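Local coordinates for protein putative glutaryl-CoA dehydrogenase (Thermus thermophilus, PDB 2EBA) that belongs to the acyl-CoA dehydrogenase family of flavoproteins and binds flavin-adenine dinucleotide in a tetrameric assembly, at residues C240-R245 with L313-V318; F246-G251 with E359-Y364. All blocks are in the same frame, centred on the assembly; numbering follows the deposited sequence.

Contact 1 of 2, residues C240-R245 with L313-V318; sequences CLTQAR and LTPAQV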
# COMPACT_ATOMS: atom_id res chain seq x y z
N CYS A 240 10.78 -14.47 -27.33
CA CYS A 240 9.50 -14.13 -27.92
C CYS A 240 8.68 -13.40 -26.88
O CYS A 240 8.03 -12.41 -27.18
CB CYS A 240 8.74 -15.38 -28.37
SG CYS A 240 9.44 -16.17 -29.80
N LEU A 241 8.71 -13.89 -25.65
CA LEU A 241 7.98 -13.21 -24.61
C LEU A 241 8.56 -11.81 -24.39
O LEU A 241 7.80 -10.85 -24.24
CB LEU A 241 8.01 -14.02 -23.32
CG LEU A 241 7.36 -15.40 -23.36
CD1 LEU A 241 7.46 -16.03 -21.97
CD2 LEU A 241 5.91 -15.30 -23.80
N THR A 242 9.89 -11.69 -24.38
CA THR A 242 10.52 -10.37 -24.19
C THR A 242 10.01 -9.39 -25.22
O THR A 242 9.72 -8.26 -24.86
CB THR A 242 12.04 -10.42 -24.32
OG1 THR A 242 12.57 -11.30 -23.32
CG2 THR A 242 12.64 -9.03 -24.11
N GLN A 243 9.90 -9.83 -26.48
CA GLN A 243 9.38 -8.99 -27.56
C GLN A 243 7.95 -8.59 -27.23
O GLN A 243 7.59 -7.41 -27.26
CB GLN A 243 9.36 -9.75 -28.89
CG GLN A 243 10.70 -10.18 -29.39
CD GLN A 243 11.49 -9.03 -29.90
OE1 GLN A 243 10.97 -8.20 -30.64
NE2 GLN A 243 12.76 -8.96 -29.51
N ALA A 244 7.13 -9.60 -26.92
CA ALA A 244 5.73 -9.38 -26.58
C ALA A 244 5.59 -8.47 -25.36
O ALA A 244 4.76 -7.56 -25.33
CB ALA A 244 5.04 -10.72 -26.32
N ARG A 245 6.39 -8.72 -24.34
CA ARG A 245 6.32 -7.90 -23.15
C ARG A 245 6.58 -6.44 -23.44
O ARG A 245 6.02 -5.56 -22.79
CB ARG A 245 7.30 -8.43 -22.10
CG ARG A 245 6.85 -9.72 -21.45
CD ARG A 245 7.96 -10.35 -20.66
NE ARG A 245 7.60 -11.67 -20.16
CZ ARG A 245 8.48 -12.60 -19.81
NH1 ARG A 245 9.78 -12.36 -19.90
NH2 ARG A 245 8.06 -13.77 -19.34
N LEU A 313 18.74 -3.63 -25.52
CA LEU A 313 17.67 -3.99 -24.61
C LEU A 313 17.88 -5.38 -24.02
O LEU A 313 18.14 -6.32 -24.75
CB LEU A 313 16.35 -3.93 -25.35
CG LEU A 313 15.14 -4.28 -24.50
CD1 LEU A 313 15.04 -3.33 -23.31
CD2 LEU A 313 13.91 -4.20 -25.36
N THR A 314 17.77 -5.51 -22.69
CA THR A 314 17.92 -6.82 -22.06
C THR A 314 16.57 -7.28 -21.54
O THR A 314 15.67 -6.48 -21.34
CB THR A 314 18.91 -6.80 -20.88
OG1 THR A 314 18.25 -6.27 -19.72
CG2 THR A 314 20.15 -5.97 -21.21
N PRO A 315 16.41 -8.59 -21.32
CA PRO A 315 15.13 -9.10 -20.83
C PRO A 315 14.74 -8.55 -19.45
O PRO A 315 13.57 -8.27 -19.20
CB PRO A 315 15.34 -10.60 -20.79
CG PRO A 315 16.36 -10.82 -21.87
CD PRO A 315 17.32 -9.69 -21.66
N ALA A 316 15.72 -8.41 -18.57
CA ALA A 316 15.45 -7.91 -17.23
C ALA A 316 14.86 -6.53 -17.32
O ALA A 316 13.98 -6.20 -16.56
CB ALA A 316 16.73 -7.89 -16.42
N GLN A 317 15.37 -5.72 -18.24
CA GLN A 317 14.87 -4.36 -18.41
C GLN A 317 13.40 -4.41 -18.84
O GLN A 317 12.58 -3.66 -18.34
CB GLN A 317 15.69 -3.60 -19.47
CG GLN A 317 17.15 -3.41 -19.11
CD GLN A 317 17.92 -2.62 -20.16
OE1 GLN A 317 17.91 -2.95 -21.35
NE2 GLN A 317 18.62 -1.57 -19.72
N VAL A 318 13.10 -5.31 -19.77
CA VAL A 318 11.74 -5.49 -20.25
C VAL A 318 10.85 -5.97 -19.12
O VAL A 318 9.73 -5.51 -18.97
CB VAL A 318 11.69 -6.48 -21.42
CG1 VAL A 318 10.24 -6.80 -21.77
CG2 VAL A 318 12.38 -5.88 -22.63
O HOH W 1 11.28 -10.14 -20.61
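Arg245, whose CB packs on Val318 CG1 at 3.4 Å, carries the flat group of this contact. One face of its guanidinium is covered from within the same helix by Leu241 CB, which sits over its centre, 3.8 Å above the plane. Water 1 lies at the edge of the group, in its plane, and accepts from Arg245 NH1 at 2.8 Å. The water also donates to Pro315 O at 3.3 Å. Its third partner is Thr242 OG1, so a single solvent molecule links both segments. Arg245 NE is hydrogen-bonded to Glu365 O, a second hold on the guanidinium.

No direct hydrogen bond crosses between 240-245 and 313-318; the rest is van der Waals packing. Thr242 turns its two branches to different partners. CG2 is anti to the backbone N and meets Val318 CG2 at 3.5 Å, a tight methyl pair. OG1 comes up to Pro315 CB at 3.8 Å, and also makes a weak hydrogen bond to Leu238 O, one turn back. The other methyl of Val318, CG1, also touches the Thr242 carbonyl oxygen. Thr242 and Arg245 therefore present one side of their helix to Val318.

Thr314 and Gln317 shape the start of the second helix. Gln317 N donates to Thr314 OG1 at 3.3 Å, and Thr314 N donates to Gln317 OE1 at 2.9 Å. Gln317 NE2 is bonded to Phe4 O of the second subunit, which ties this helix start to the assembly. The reciprocal pair is a capping box. It opens helix 315-340 where that helix packs on helix 235-269, within the helical C-terminal domain of the acyl-CoA dehydrogenase family.

Contact 2 of 2, residues F246-G251 with E359-Y364; sequences FGIAWG and ETVYTY. With FAD (flavin-adenine dinucleotide), chain I.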
# COMPACT_ATOMS: atom_id res chain seq x y z
N PHE A 246 7.41 -6.17 -24.44
CA PHE A 246 7.74 -4.80 -24.82
C PHE A 246 6.50 -4.01 -25.26
O PHE A 246 6.28 -2.90 -24.79
CB PHE A 246 8.77 -4.79 -25.96
CG PHE A 246 8.94 -3.44 -26.61
CD1 PHE A 246 9.71 -2.45 -26.00
CD2 PHE A 246 8.30 -3.14 -27.81
CE1 PHE A 246 9.84 -1.19 -26.57
CE2 PHE A 246 8.42 -1.89 -28.40
CZ PHE A 246 9.18 -0.91 -27.78
N GLY A 247 5.73 -4.58 -26.17
CA GLY A 247 4.54 -3.91 -26.64
C GLY A 247 3.51 -3.78 -25.55
O GLY A 247 2.76 -2.82 -25.52
N ILE A 248 3.47 -4.76 -24.65
CA ILE A 248 2.51 -4.73 -23.56
C ILE A 248 2.82 -3.59 -22.59
O ILE A 248 1.92 -2.97 -22.05
CB ILE A 248 2.50 -6.06 -22.81
CG1 ILE A 248 1.91 -7.15 -23.72
CG2 ILE A 248 1.73 -5.92 -21.49
CD1 ILE A 248 2.02 -8.53 -23.17
N ALA A 249 4.10 -3.31 -22.37
CA ALA A 249 4.46 -2.22 -21.46
C ALA A 249 3.90 -0.93 -22.05
O ALA A 249 3.54 0.00 -21.32
CB ALA A 249 5.95 -2.13 -21.32
N TRP A 250 3.80 -0.89 -23.37
CA TRP A 250 3.26 0.27 -24.04
C TRP A 250 1.75 0.30 -23.97
O TRP A 250 1.17 1.29 -23.53
CB TRP A 250 3.67 0.30 -25.49
CG TRP A 250 5.02 0.87 -25.70
CD1 TRP A 250 6.19 0.20 -25.72
CD2 TRP A 250 5.32 2.24 -25.99
NE1 TRP A 250 7.22 1.06 -26.02
CE2 TRP A 250 6.71 2.31 -26.19
CE3 TRP A 250 4.55 3.40 -26.10
CZ2 TRP A 250 7.36 3.51 -26.52
CZ3 TRP A 250 5.18 4.59 -26.42
CH2 TRP A 250 6.58 4.64 -26.62
N GLY A 251 1.10 -0.77 -24.41
CA GLY A 251 -0.35 -0.84 -24.38
C GLY A 251 -0.95 -0.55 -23.01
O GLY A 251 -2.01 0.08 -22.91
N GLU A 359 -6.54 -7.80 -15.59
CA GLU A 359 -6.29 -8.86 -14.63
C GLU A 359 -5.52 -9.96 -15.40
O GLU A 359 -4.59 -10.57 -14.87
CB GLU A 359 -7.63 -9.36 -14.07
CG GLU A 359 -7.57 -10.06 -12.71
CD GLU A 359 -7.34 -9.14 -11.51
OE1 GLU A 359 -8.15 -8.21 -11.28
OE2 GLU A 359 -6.35 -9.36 -10.77
N THR A 360 -5.89 -10.18 -16.66
CA THR A 360 -5.22 -11.17 -17.51
C THR A 360 -3.80 -10.72 -17.88
O THR A 360 -2.83 -11.47 -17.71
CB THR A 360 -6.02 -11.40 -18.82
OG1 THR A 360 -7.12 -12.30 -18.56
CG2 THR A 360 -5.13 -11.97 -19.92
N VAL A 361 -3.70 -9.50 -18.40
CA VAL A 361 -2.42 -8.94 -18.79
C VAL A 361 -1.47 -8.98 -17.59
O VAL A 361 -0.26 -9.18 -17.73
CB VAL A 361 -2.58 -7.48 -19.25
CG1 VAL A 361 -1.26 -6.95 -19.77
CG2 VAL A 361 -3.67 -7.39 -20.30
N TYR A 362 -2.04 -8.80 -16.41
CA TYR A 362 -1.31 -8.84 -15.16
C TYR A 362 -0.78 -10.25 -14.89
O TYR A 362 0.18 -10.43 -14.15
CB TYR A 362 -2.25 -8.39 -14.05
CG TYR A 362 -1.67 -8.40 -12.67
CD1 TYR A 362 -0.57 -7.61 -12.33
CD2 TYR A 362 -2.24 -9.19 -11.68
CE1 TYR A 362 -0.07 -7.62 -11.04
CE2 TYR A 362 -1.75 -9.20 -10.39
CZ TYR A 362 -0.67 -8.42 -10.08
OH TYR A 362 -0.21 -8.47 -8.79
N THR A 363 -1.40 -11.24 -15.51
CA THR A 363 -1.04 -12.64 -15.34
C THR A 363 -0.16 -13.26 -16.44
O THR A 363 0.89 -13.84 -16.15
CB THR A 363 -2.32 -13.48 -15.18
OG1 THR A 363 -2.91 -13.18 -13.92
CG2 THR A 363 -2.01 -14.96 -15.24
N TYR A 364 -0.59 -13.16 -17.70
CA TYR A 364 0.19 -13.77 -18.77
C TYR A 364 1.45 -13.02 -19.14
O TYR A 364 1.68 -11.90 -18.68
CB TYR A 364 -0.69 -14.01 -20.01
CG TYR A 364 -1.18 -12.81 -20.81
CD1 TYR A 364 -0.52 -11.58 -20.78
CD2 TYR A 364 -2.26 -12.95 -21.68
CE1 TYR A 364 -0.94 -10.52 -21.60
CE2 TYR A 364 -2.68 -11.91 -22.49
CZ TYR A 364 -2.02 -10.70 -22.45
OH TYR A 364 -2.47 -9.68 -23.25
PA FAD I . 0.77 -20.55 -12.19
O1A FAD I . 0.43 -21.80 -11.40
O2A FAD I . 2.02 -20.49 -13.03
O5B FAD I . 0.74 -19.31 -11.15
C5B FAD I . -0.18 -19.11 -10.20
C4B FAD I . 0.14 -18.17 -9.07
O4B FAD I . 1.58 -18.52 -8.48
C3B FAD I . 0.72 -16.81 -9.75
O3B FAD I . 0.53 -15.82 -8.75
C2B FAD I . 2.27 -16.82 -9.79
O2B FAD I . 2.82 -15.59 -9.51
C1B FAD I . 2.55 -17.64 -8.56
N9A FAD I . 3.89 -18.33 -8.82
C8A FAD I . 4.14 -19.19 -9.78
N7A FAD I . 5.45 -19.59 -9.63
C5A FAD I . 5.98 -18.95 -8.54
C6A FAD I . 7.26 -18.96 -7.90
N6A FAD I . 8.28 -19.70 -8.36
N1A FAD I . 7.46 -18.18 -6.79
C2A FAD I . 6.45 -17.40 -6.29
N3A FAD I . 5.21 -17.38 -6.89
C4A FAD I . 4.96 -18.15 -8.00
N1 FAD I . 0.34 -18.70 -22.66
C2 FAD I . 0.96 -18.92 -23.86
O2 FAD I . 2.00 -19.61 -23.92
N3 FAD I . 0.45 -18.39 -25.01
C4 FAD I . -0.70 -17.63 -24.98
O4 FAD I . -1.16 -17.17 -26.04
C4X FAD I . -1.35 -17.39 -23.76
N5 FAD I . -2.52 -16.65 -23.70
C5X FAD I . -3.18 -16.45 -22.51
C6 FAD I . -4.39 -15.72 -22.50
C7 FAD I . -5.10 -15.53 -21.28
C7M FAD I . -6.40 -14.75 -21.34
C8 FAD I . -4.58 -16.07 -20.06
C8M FAD I . -5.27 -15.92 -18.72
C9 FAD I . -3.38 -16.79 -20.09
C9A FAD I . -2.65 -17.01 -21.30
N10 FAD I . -1.45 -17.75 -21.36
C10 FAD I . -0.81 -17.95 -22.56
C1' FAD I . -0.85 -18.36 -20.17
C2' FAD I . -0.29 -17.39 -19.17
O2' FAD I . 1.01 -17.01 -19.58
C3' FAD I . -0.33 -18.06 -17.83
O3' FAD I . -1.63 -17.86 -17.29
C4' FAD I . 0.69 -17.53 -16.84
O4' FAD I . 1.98 -18.12 -17.08
C5' FAD I . 0.28 -17.87 -15.42
O5' FAD I . 0.51 -19.24 -15.16
P FAD I . -0.63 -20.29 -14.67
O1P FAD I . -2.01 -19.81 -15.04
O2P FAD I . -0.23 -21.65 -15.18
O3P FAD I . -0.52 -20.19 -13.08
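Ile248 and Val361 each have a methyl anti to the backbone N, and these two methyls meet. Ile248 CG2 touches Val361 CG1 at 3.6 Å, and the two side chains run antiparallel past one another. The other branch of Ile248 is extended (chi2 172°) and carries CD1 to Tyr364 CE1 at 3.9 Å. In Tyr364, CG lies on the side flanked by both N and C (chi1 70°), and this swings the ring so that its CD2 edge lies by the flavin. The contact lies in the all-helical C-terminal domain of the acyl-CoA dehydrogenase fold, where segment 359-364 lines the FAD pocket through Thr360, Thr363 and Tyr364.

The contact is small, buried and purely apolar. Val326 of helix 315-340 packs on both Ile248 and Val361, as does Arg90 of helix 87-107.

Tyr364 stands between helix 235-269 and the flavin. Ile248 CD1 approaches its ring obliquely. FAD C6 lies at the ring edge, near its plane, 3.6 Å from Tyr364 CD2. The hydroxyl end is held by Arg90 NH2 and Ser91 OG, which should restrict the ring's movement. The backbone position sets Tyr364 CA 3.4 Å from O2' of the ribityl chain, and CB beside O2' and C2'.

Thr360 O accepts from both Thr363 N (2.6 Å) and Tyr364 N (2.8 Å). Two threonines of this segment also touch FAD. Thr363 OG1 is bonded to Arg337 NH1 of the third subunit, and Thr363 CG2 packs by the ribityl O3'. Thr360 OG1 is bonded to Ser206 OG, while its methyl, CG2, rests 3.4 Å from FAD C7M, a methyl on the dimethylbenzene end of the flavin.

Helix 235-269 comes first and supplies both first segments, 240-245 and then 246-251. The chain next runs through helix 281-309. At the start of helix 315-340, contact 1 closes a loop of 67 intervening residues. After that helix comes helix 351-361, and at its end contact 2 closes a longer loop of 107 residues. The two contacts cross along the chain, because their segments alternate. Their centres are about 12 Å apart, and they touch where Val318 CG1 lies 3.9 Å from Phe246 N. Together they tie successive turns of helix 235-269 first to helix 315-340 and then to the FAD-lining segment 359-364.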